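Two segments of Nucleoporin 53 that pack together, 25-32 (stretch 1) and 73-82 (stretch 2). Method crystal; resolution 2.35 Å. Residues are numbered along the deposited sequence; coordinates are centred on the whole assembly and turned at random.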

# COMPACT_ATOMS: atom_id res chain seq x y z
N ALA A 25 -3.86 -4.58 5.30
CA ALA A 25 -3.73 -5.93 5.83
C ALA A 25 -3.45 -6.94 4.73
O ALA A 25 -2.58 -7.81 4.85
CB ALA A 25 -4.98 -6.31 6.58
N TYR A 26 -4.19 -6.83 3.64
CA TYR A 26 -3.98 -7.73 2.53
C TYR A 26 -2.54 -7.58 2.02
O TYR A 26 -1.87 -8.58 1.78
CB TYR A 26 -5.01 -7.44 1.43
CG TYR A 26 -4.78 -8.18 0.14
CD1 TYR A 26 -5.10 -9.54 0.01
CD2 TYR A 26 -4.25 -7.53 -0.95
CE1 TYR A 26 -4.90 -10.22 -1.20
CE2 TYR A 26 -4.04 -8.18 -2.15
CZ TYR A 26 -4.37 -9.51 -2.27
OH TYR A 26 -4.14 -10.12 -3.48
N PHE A 27 -2.05 -6.34 1.91
CA PHE A 27 -0.71 -6.17 1.33
C PHE A 27 0.46 -6.65 2.21
O PHE A 27 1.58 -6.80 1.71
CB PHE A 27 -0.51 -4.75 0.83
CG PHE A 27 -1.09 -4.54 -0.53
CD1 PHE A 27 -2.45 -4.26 -0.67
CD2 PHE A 27 -0.33 -4.71 -1.65
CE1 PHE A 27 -3.02 -4.14 -1.91
CE2 PHE A 27 -0.89 -4.60 -2.90
CZ PHE A 27 -2.24 -4.31 -3.03
N GLN A 28 0.19 -6.95 3.48
CA GLN A 28 1.18 -7.61 4.32
C GLN A 28 1.52 -9.02 3.84
O GLN A 28 2.59 -9.55 4.13
CB GLN A 28 0.73 -7.64 5.78
CG GLN A 28 1.68 -8.36 6.71
CD GLN A 28 1.29 -8.19 8.18
OE1 GLN A 28 0.29 -8.74 8.64
NE2 GLN A 28 2.09 -7.43 8.93
N GLU A 29 0.63 -9.63 3.09
CA GLU A 29 0.88 -10.95 2.52
C GLU A 29 2.10 -10.99 1.59
O GLU A 29 2.60 -12.07 1.29
CB GLU A 29 -0.35 -11.44 1.75
CG GLU A 29 -1.56 -11.74 2.66
CD GLU A 29 -2.78 -12.26 1.89
OE1 GLU A 29 -2.63 -12.79 0.76
OE2 GLU A 29 -3.90 -12.11 2.44
N PHE A 30 2.56 -9.83 1.11
CA PHE A 30 3.69 -9.77 0.19
C PHE A 30 5.03 -9.57 0.88
O PHE A 30 6.10 -9.82 0.29
CB PHE A 30 3.42 -8.70 -0.87
CG PHE A 30 2.12 -8.92 -1.57
CD1 PHE A 30 1.91 -10.10 -2.25
CD2 PHE A 30 1.09 -8.00 -1.47
CE1 PHE A 30 0.71 -10.37 -2.86
CE2 PHE A 30 -0.12 -8.26 -2.06
CZ PHE A 30 -0.32 -9.45 -2.75
N GLY A 31 4.98 -9.15 2.13
CA GLY A 31 6.20 -8.88 2.88
C GLY A 31 5.89 -8.11 4.14
O GLY A 31 4.79 -7.61 4.31
N THR A 32 6.88 -8.04 5.01
CA THR A 32 6.81 -7.20 6.19
C THR A 32 6.69 -5.76 5.79
O THR A 32 7.44 -5.29 4.95
CB THR A 32 8.08 -7.39 7.03
OG1 THR A 32 8.05 -8.72 7.57
CG2 THR A 32 8.15 -6.33 8.20
N ALA A 73 12.01 -7.95 -3.67
CA ALA A 73 11.10 -9.05 -4.04
C ALA A 73 9.65 -8.76 -3.63
O ALA A 73 8.73 -8.97 -4.42
CB ALA A 73 11.57 -10.35 -3.42
N SER A 74 9.47 -8.29 -2.40
CA SER A 74 8.14 -8.00 -1.88
C SER A 74 7.43 -6.93 -2.69
O SER A 74 6.25 -7.07 -2.98
CB SER A 74 8.17 -7.62 -0.39
OG SER A 74 8.46 -8.75 0.42
N ALA A 75 8.16 -5.88 -3.08
CA ALA A 75 7.59 -4.79 -3.88
C ALA A 75 7.19 -5.30 -5.27
O ALA A 75 6.10 -5.02 -5.76
CB ALA A 75 8.59 -3.61 -4.00
N VAL A 76 8.09 -6.06 -5.87
CA VAL A 76 7.84 -6.67 -7.19
C VAL A 76 6.56 -7.51 -7.13
O VAL A 76 5.71 -7.39 -7.98
CB VAL A 76 9.07 -7.53 -7.62
CG1 VAL A 76 8.74 -8.41 -8.78
CG2 VAL A 76 10.24 -6.65 -7.95
N ASP A 77 6.43 -8.33 -6.08
CA ASP A 77 5.28 -9.21 -5.91
C ASP A 77 3.96 -8.46 -5.66
O ASP A 77 2.90 -8.82 -6.18
CB ASP A 77 5.53 -10.17 -4.74
CG ASP A 77 6.65 -11.16 -5.02
OD1 ASP A 77 7.13 -11.25 -6.17
OD2 ASP A 77 7.04 -11.86 -4.05
N ALA A 78 4.02 -7.43 -4.82
CA ALA A 78 2.85 -6.59 -4.56
C ALA A 78 2.34 -5.96 -5.84
O ALA A 78 1.17 -5.89 -6.08
CB ALA A 78 3.20 -5.52 -3.55
N LEU A 79 3.26 -5.51 -6.67
CA LEU A 79 2.96 -4.82 -7.92
C LEU A 79 2.11 -5.66 -8.85
O LEU A 79 1.36 -5.13 -9.65
CB LEU A 79 4.26 -4.50 -8.63
CG LEU A 79 4.37 -3.16 -9.32
CD1 LEU A 79 4.03 -2.02 -8.37
CD2 LEU A 79 5.81 -3.07 -9.82
N LEU A 80 2.26 -6.98 -8.75
CA LEU A 80 1.48 -7.91 -9.54
C LEU A 80 0.01 -7.86 -9.19
O LEU A 80 -0.78 -8.35 -9.95
CB LEU A 80 1.97 -9.35 -9.34
CG LEU A 80 3.42 -9.73 -9.67
CD1 LEU A 80 3.66 -11.20 -9.32
CD2 LEU A 80 3.69 -9.47 -11.13
N GLU A 81 -0.36 -7.29 -8.05
CA GLU A 81 -1.78 -7.08 -7.70
C GLU A 81 -2.46 -5.91 -8.39
O GLU A 81 -3.60 -5.61 -8.12
CB GLU A 81 -1.92 -6.89 -6.20
CG GLU A 81 -1.71 -8.19 -5.43
CD GLU A 81 -2.58 -9.31 -5.97
OE1 GLU A 81 -3.82 -9.22 -5.81
OE2 GLU A 81 -2.04 -10.26 -6.58
N ASN A 82 -1.75 -5.24 -9.29
CA ASN A 82 -2.33 -4.15 -10.04
C ASN A 82 -3.49 -4.63 -10.92
O ASN A 82 -3.31 -5.46 -11.82
CB ASN A 82 -1.25 -3.50 -10.92
CG ASN A 82 -1.78 -2.30 -11.66
OD1 ASN A 82 -2.42 -1.43 -11.06
ND2 ASN A 82 -1.53 -2.25 -12.98
O HOH W 1 7.46 -11.61 -1.00

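The contact is built around one aromatic ring laid on a helix, with a hydrogen bond across the stretches toward each end of the contact. Phe30 has its CA-to-CB bond directed toward the second stretch, and with chi1 at m (-55°) its ring lies flat against the backbone there. Ala78 CA sits over one ring face, 4.0 Å from the centroid of the Phe30 ring and 21° off its normal, a CH-pi contact. So close an approach suits the small side chain of Ala78, whose CB is 3.9 Å from Phe30 CD2 and also 4.1 Å from Phe27 CD2. One methyl thus serves two rings. Phe27 reaches it differently: its CA-to-CB bond runs sideways, but chi1 at -82° (m) brings the end of the ring nearer, so that Ala78 O lies at its edge, 4.0 Å from Phe27 CE2.

Glu81 combines apolar packing with a polar tip. Its m, m, -67° chain is folded rather than extended; Glu81 CG comes tightly to 3.3 Å from Phe30 CZ, and Glu81 CB lies 4.1 Å from Phe27 CZ, while Glu81 OE1 accepts a short 2.5 Å hydrogen bond from Tyr26 OH. Tyr26 starts sideways too, and its t rotamer (172°) carries the hydroxyl across to the carboxylate, which meets the ring at its edge.

At the other end, Ser74, with chi1 at m (-71°), donates from OG to Phe30 O at 2.6 Å. The same carbonyl accepts from a water, 2.6 Å from Phe30 O, that also donates to Asp77 OD2 at 3.1 Å, adding a water-mediated link beside the direct one. Gly31 makes room for the serine: its CA is 3.3 Å from Ser74 OG, and an ideal CB would fall 2.1 Å from that OG, a clash. The rule here is a small residue under the Phe30 ring, with polar groups toward the ends of the contact.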